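Local structure of putative branched-chain amino acid transport system substrate-binding protein (Rhodopseudomonas palustris, 3TX6) at residues 99-104 / 145-150; 117-122 / 149-154. The protein probably captures lignin-derived aromatic acids in the periplasm, as the solute-binding component of an ABC transporter, and holds 3-(4-hydroxyphenyl)pyruvic acid in this crystal. All coordinates share one frame; numbering follows the deposited sequence.

Contact 1: 99-104 / 145-150; sequences LAPLPI and DSYGDL. With ENO (3-(4-hydroxy-phenyl)pyruvic acid), chain D.
Tyr147, whose ring meets Pro101 across the contact, gives its backbone N to Asp145 OD1, and Gly148 N is directed at the same oxygen. Both bonds are weak: Tyr147 N lies 3.2 Å from Asp145 OD1 with a bent N-H...O angle of 125°, while Gly148 N, at 3.5 Å from that OD1, points almost straight at it. Asp145 is therefore the N-cap of helix 146-161, and its OD2 forms a salt bridge with Arg174, which also bonds to the ligand. Tyr147 CG is anti to its backbone N (chi1 -178°), and the ring beyond it lines the ligand pocket. ENO C2 stands 3.6 Å above one face, displaced toward the rim, and Pro101 CG reaches the ring edge in plane, 3.9 Å from Tyr147 CE1. The phenol OH is hydrogen-bonded to Thr222 OG1, which fixes the position of the far end of the ring. The placement is consistent with a two-lobed periplasmic binding protein closed on its solute: 99-104 follows strand 96-98 of the six-stranded sheet, and helix 146-161 belongs to the lobe built on the seven-stranded one. Pro101 serves both neighbours, since its CD is 3.2 Å from ENO O4. Ala100 CB comes to 3.5 Å of ENO O4 as well. Farther from the ligand the two lobes meet through apolar carbon, with Pro103 and Leu150 side chains slanting across each other. Here Leu150 CD1 comes nearest, 4.1 Å from Pro103 CD and equally near Pro103 CG.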
# COMPACT_ATOMS: atom_id res chain seq x y z
N LEU A 99 6.03 1.96 2.23
CA LEU A 99 4.98 2.34 1.28
C LEU A 99 4.37 1.11 0.54
O LEU A 99 3.54 1.28 -0.35
CB LEU A 99 5.50 3.40 0.31
CG LEU A 99 6.03 4.70 0.92
CD1 LEU A 99 6.51 5.69 -0.18
CD2 LEU A 99 5.06 5.38 1.89
N ALA A 100 4.75 -0.10 0.97
CA ALA A 100 4.18 -1.37 0.53
C ALA A 100 4.00 -2.23 1.76
O ALA A 100 4.71 -2.04 2.72
CB ALA A 100 5.10 -2.09 -0.44
N PRO A 101 2.95 -3.06 1.76
CA PRO A 101 2.81 -3.95 2.90
C PRO A 101 4.06 -4.87 2.90
O PRO A 101 4.74 -5.10 1.88
CB PRO A 101 1.46 -4.60 2.69
CG PRO A 101 1.11 -4.42 1.29
CD PRO A 101 1.97 -3.34 0.71
N LEU A 102 4.49 -5.23 4.06
CA LEU A 102 5.55 -6.19 4.19
C LEU A 102 5.28 -6.97 5.48
O LEU A 102 4.56 -6.47 6.38
CB LEU A 102 6.92 -5.48 4.27
CG LEU A 102 7.30 -4.80 5.56
CD1 LEU A 102 8.81 -4.60 5.63
CD2 LEU A 102 6.52 -3.50 5.67
N PRO A 103 5.87 -8.16 5.57
CA PRO A 103 5.85 -8.88 6.82
C PRO A 103 6.74 -8.15 7.84
O PRO A 103 7.97 -8.11 7.69
CB PRO A 103 6.44 -10.25 6.46
CG PRO A 103 6.48 -10.30 4.97
CD PRO A 103 6.58 -8.90 4.51
N ILE A 104 6.11 -7.55 8.85
CA ILE A 104 6.85 -6.76 9.86
C ILE A 104 7.10 -7.71 11.02
O ILE A 104 6.31 -7.76 11.96
CB ILE A 104 6.16 -5.41 10.30
CG1 ILE A 104 5.99 -4.49 9.11
CG2 ILE A 104 7.06 -4.63 11.27
CD1 ILE A 104 5.40 -3.11 9.39
N ASP A 145 5.81 -14.97 -4.33
CA ASP A 145 6.78 -14.29 -3.42
C ASP A 145 6.04 -13.85 -2.13
O ASP A 145 4.89 -14.21 -1.95
CB ASP A 145 7.51 -13.16 -4.15
CG ASP A 145 6.64 -11.93 -4.45
OD1 ASP A 145 5.52 -11.81 -3.95
OD2 ASP A 145 7.07 -11.11 -5.27
N SER A 146 6.71 -13.07 -1.29
CA SER A 146 6.19 -12.74 0.05
C SER A 146 4.80 -12.09 -0.01
O SER A 146 3.94 -12.42 0.80
CB SER A 146 7.18 -11.87 0.82
OG SER A 146 7.52 -10.70 0.10
N TYR A 147 4.58 -11.19 -0.97
CA TYR A 147 3.28 -10.53 -1.10
C TYR A 147 2.19 -11.56 -1.42
O TYR A 147 1.12 -11.56 -0.80
CB TYR A 147 3.31 -9.44 -2.19
CG TYR A 147 1.98 -8.69 -2.34
CD1 TYR A 147 1.58 -7.71 -1.42
CD2 TYR A 147 1.10 -8.99 -3.39
CE1 TYR A 147 0.38 -7.04 -1.56
CE2 TYR A 147 -0.11 -8.30 -3.54
CZ TYR A 147 -0.49 -7.36 -2.61
OH TYR A 147 -1.66 -6.65 -2.71
N GLY A 148 2.44 -12.41 -2.42
CA GLY A 148 1.47 -13.48 -2.72
C GLY A 148 1.26 -14.48 -1.59
O GLY A 148 0.15 -14.97 -1.42
N ASP A 149 2.31 -14.75 -0.81
CA ASP A 149 2.22 -15.59 0.36
C ASP A 149 1.39 -14.95 1.45
O ASP A 149 0.53 -15.62 2.06
CB ASP A 149 3.63 -15.85 0.94
CG ASP A 149 4.51 -16.78 0.06
OD1 ASP A 149 3.98 -17.41 -0.88
OD2 ASP A 149 5.74 -16.85 0.31
N LEU A 150 1.63 -13.67 1.73
CA LEU A 150 0.83 -13.03 2.80
C LEU A 150 -0.66 -13.17 2.45
O LEU A 150 -1.49 -13.46 3.31
CB LEU A 150 1.14 -11.56 2.94
CG LEU A 150 2.43 -11.16 3.60
CD1 LEU A 150 2.78 -9.71 3.27
CD2 LEU A 150 2.30 -11.38 5.11
O4 ENO D . 3.21 -4.59 -1.95
C9 ENO D . 1.44 -1.75 -2.59
C8 ENO D . 0.68 -0.87 -1.84
C7 ENO D . -0.58 -1.24 -1.35
C6 ENO D . -1.01 -2.54 -1.55
C5 ENO D . -0.27 -3.43 -2.32
C4 ENO D . 0.98 -3.05 -2.84
O3 ENO D . -1.29 -0.32 -0.58
C3 ENO D . 1.76 -3.98 -3.72
C2 ENO D . 2.85 -4.79 -3.13
C1 ENO D . 3.54 -5.73 -4.00
O2 ENO D . 4.49 -6.38 -3.52
O1 ENO D . 3.18 -5.88 -5.21

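Contact 2: 117-122 / 149-154; sequences QPIPIM and DLWFND
Ile119 lies over one face of the Trp151 indole, a CH-pi contact that joins two helices of the same lobe in this periplasmic-binding-protein fold. Helix 119-130 precedes strand 137-143 of the seven-stranded sheet, and helix 146-161 follows it. The evidence for a face approach is direct: Ile119 CG1 is 3.5 Å from the centroid of the five-membered ring and 19° off its normal. Its shortest approach is to Trp151 NE1, at 3.4 Å. The other branch, CG2, set anti to the backbone N of Ile119, also stays near the indole, close to Trp151 CD2 and CE3, and reaches on to helix 146-161, 3.5 Å from Asp154 CB and 3.7 Å from Leu150 O. At the far end of the indole, Met122, a selenomethionine, supplies CB at 3.6 Å from Trp151 CH2, approaching obliquely. Trp151 also meets Tyr147 of contact 1 edge-to-face, which ties this core to the ligand pocket. An alanine at Trp151 would probably leave Ile119 CG1 and Met122 CB without the surface they pack on and deprive the Tyr147 ring of its edge-to-face partner. The Ile119 and Leu150 side chains meet less closely, CG1 to CB at 4.2 Å. The solvent side is marked by exposed Pro120, which covers little area and largely turns from the opposing helix. Asp154, by contrast, is buried, and its carboxylate is satisfied by Tyr127 OH at OD2 and by Gln158 NE2 at OD1. That OD1 is also the atom Pro120 meets, 3.6 Å from Pro120 CB.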
# COMPACT_ATOMS: atom_id res chain seq x y z
N GLN A 117 -2.59 -0.59 4.17
CA GLN A 117 -3.40 -1.42 4.99
C GLN A 117 -2.80 -2.84 5.08
O GLN A 117 -2.37 -3.40 4.09
CB GLN A 117 -4.81 -1.52 4.44
CG GLN A 117 -5.58 -0.19 4.46
CD GLN A 117 -5.23 0.76 3.33
OE1 GLN A 117 -4.46 0.42 2.44
NE2 GLN A 117 -5.85 1.96 3.34
N PRO A 118 -2.78 -3.42 6.31
CA PRO A 118 -2.32 -4.79 6.46
C PRO A 118 -3.22 -5.76 5.76
O PRO A 118 -4.43 -5.54 5.64
CB PRO A 118 -2.30 -5.00 7.97
CG PRO A 118 -3.33 -4.07 8.51
CD PRO A 118 -3.30 -2.87 7.57
N ILE A 119 -2.62 -6.80 5.21
CA ILE A 119 -3.38 -7.78 4.46
C ILE A 119 -4.64 -8.28 5.20
O ILE A 119 -5.66 -8.36 4.56
CB ILE A 119 -2.49 -8.92 3.96
CG1 ILE A 119 -1.82 -8.57 2.62
CG2 ILE A 119 -3.26 -10.24 3.77
CD1 ILE A 119 -0.96 -7.35 2.64
N PRO A 120 -4.58 -8.57 6.52
CA PRO A 120 -5.81 -9.11 7.14
C PRO A 120 -6.98 -8.16 7.15
O PRO A 120 -8.11 -8.63 7.09
CB PRO A 120 -5.35 -9.54 8.55
CG PRO A 120 -3.91 -9.92 8.30
CD PRO A 120 -3.40 -8.86 7.34
N ILE A 121 -6.74 -6.85 7.20
CA ILE A 121 -7.84 -5.91 7.14
C ILE A 121 -8.48 -5.96 5.76
O ILE A 121 -9.72 -5.95 5.62
CB ILE A 121 -7.40 -4.48 7.56
CG1 ILE A 121 -7.08 -4.39 9.08
CG2 ILE A 121 -8.39 -3.42 7.08
CD1 ILE A 121 -6.61 -3.01 9.58
N MSE A 122 -7.67 -6.07 4.72
CA MSE A 122 -8.17 -6.11 3.36
C MSE A 122 -8.81 -7.44 3.03
O MSE A 122 -9.87 -7.49 2.39
CB MSE A 122 -7.04 -5.66 2.39
CG MSE A 122 -6.49 -4.25 2.73
SE MSE A 122 -7.86 -2.96 3.09
CE MSE A 122 -7.45 -1.59 1.76
N ASP A 149 2.31 -14.75 -0.81
CA ASP A 149 2.22 -15.59 0.36
C ASP A 149 1.39 -14.95 1.45
O ASP A 149 0.53 -15.62 2.06
CB ASP A 149 3.63 -15.85 0.94
CG ASP A 149 4.51 -16.78 0.06
OD1 ASP A 149 3.98 -17.41 -0.88
OD2 ASP A 149 5.74 -16.85 0.31
N LEU A 150 1.63 -13.67 1.73
CA LEU A 150 0.83 -13.03 2.80
C LEU A 150 -0.66 -13.17 2.45
O LEU A 150 -1.49 -13.46 3.31
CB LEU A 150 1.14 -11.56 2.94
CG LEU A 150 2.43 -11.16 3.60
CD1 LEU A 150 2.78 -9.71 3.27
CD2 LEU A 150 2.30 -11.38 5.11
N TRP A 151 -1.01 -12.98 1.20
CA TRP A 151 -2.43 -13.02 0.77
C TRP A 151 -2.99 -14.40 0.80
O TRP A 151 -4.10 -14.63 1.32
CB TRP A 151 -2.56 -12.40 -0.61
CG TRP A 151 -2.87 -10.93 -0.51
CD1 TRP A 151 -2.07 -9.84 -0.83
CD2 TRP A 151 -4.13 -10.38 -0.08
NE1 TRP A 151 -2.74 -8.68 -0.61
CE2 TRP A 151 -4.00 -8.95 -0.10
CE3 TRP A 151 -5.33 -10.95 0.37
CZ2 TRP A 151 -5.06 -8.12 0.22
CZ3 TRP A 151 -6.37 -10.09 0.69
CH2 TRP A 151 -6.23 -8.71 0.63
N PHE A 152 -2.22 -15.35 0.28
CA PHE A 152 -2.67 -16.75 0.37
C PHE A 152 -2.83 -17.20 1.81
O PHE A 152 -3.82 -17.83 2.13
CB PHE A 152 -1.79 -17.73 -0.39
CG PHE A 152 -2.32 -19.13 -0.35
CD1 PHE A 152 -3.52 -19.45 -0.99
CD2 PHE A 152 -1.63 -20.11 0.32
CE1 PHE A 152 -4.02 -20.73 -0.93
CE2 PHE A 152 -2.12 -21.40 0.37
CZ PHE A 152 -3.31 -21.71 -0.26
N ASN A 153 -1.85 -16.91 2.66
CA ASN A 153 -1.94 -17.35 4.03
C ASN A 153 -3.16 -16.77 4.73
O ASN A 153 -3.80 -17.46 5.56
CB ASN A 153 -0.69 -16.97 4.79
CG ASN A 153 0.53 -17.73 4.34
OD1 ASN A 153 0.44 -18.73 3.62
ND2 ASN A 153 1.69 -17.26 4.80
N ASP A 154 -3.49 -15.53 4.40
CA ASP A 154 -4.65 -14.89 4.98
C ASP A 154 -5.95 -15.55 4.48
O ASP A 154 -6.90 -15.76 5.26
CB ASP A 154 -4.65 -13.38 4.66
CG ASP A 154 -5.83 -12.64 5.29
OD1 ASP A 154 -5.80 -12.52 6.53
OD2 ASP A 154 -6.79 -12.24 4.55

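Overall arrangement
From the N terminus the chain lays down most of the six-stranded sheet before leaving strand 96-98 through 99-104, the first side of contact 1. After helix 106-109 and edge strand 112-114 it passes to the other lobe, entering helix 119-130 at the first side of contact 2. Strand 137-143 then leads into helix 146-161, where both loops close: contact 1 spans 40 intervening residues and contact 2 spans 26. The closures cross, because 117-122 starts inside the first loop while 149-154 runs past its end, with Asp149 and Leu150 shared. Contact 1 bridges the lobes, contact 2 joins helices within one, and Pro101 CB touches Ile119 CD1 at 3.7 Å.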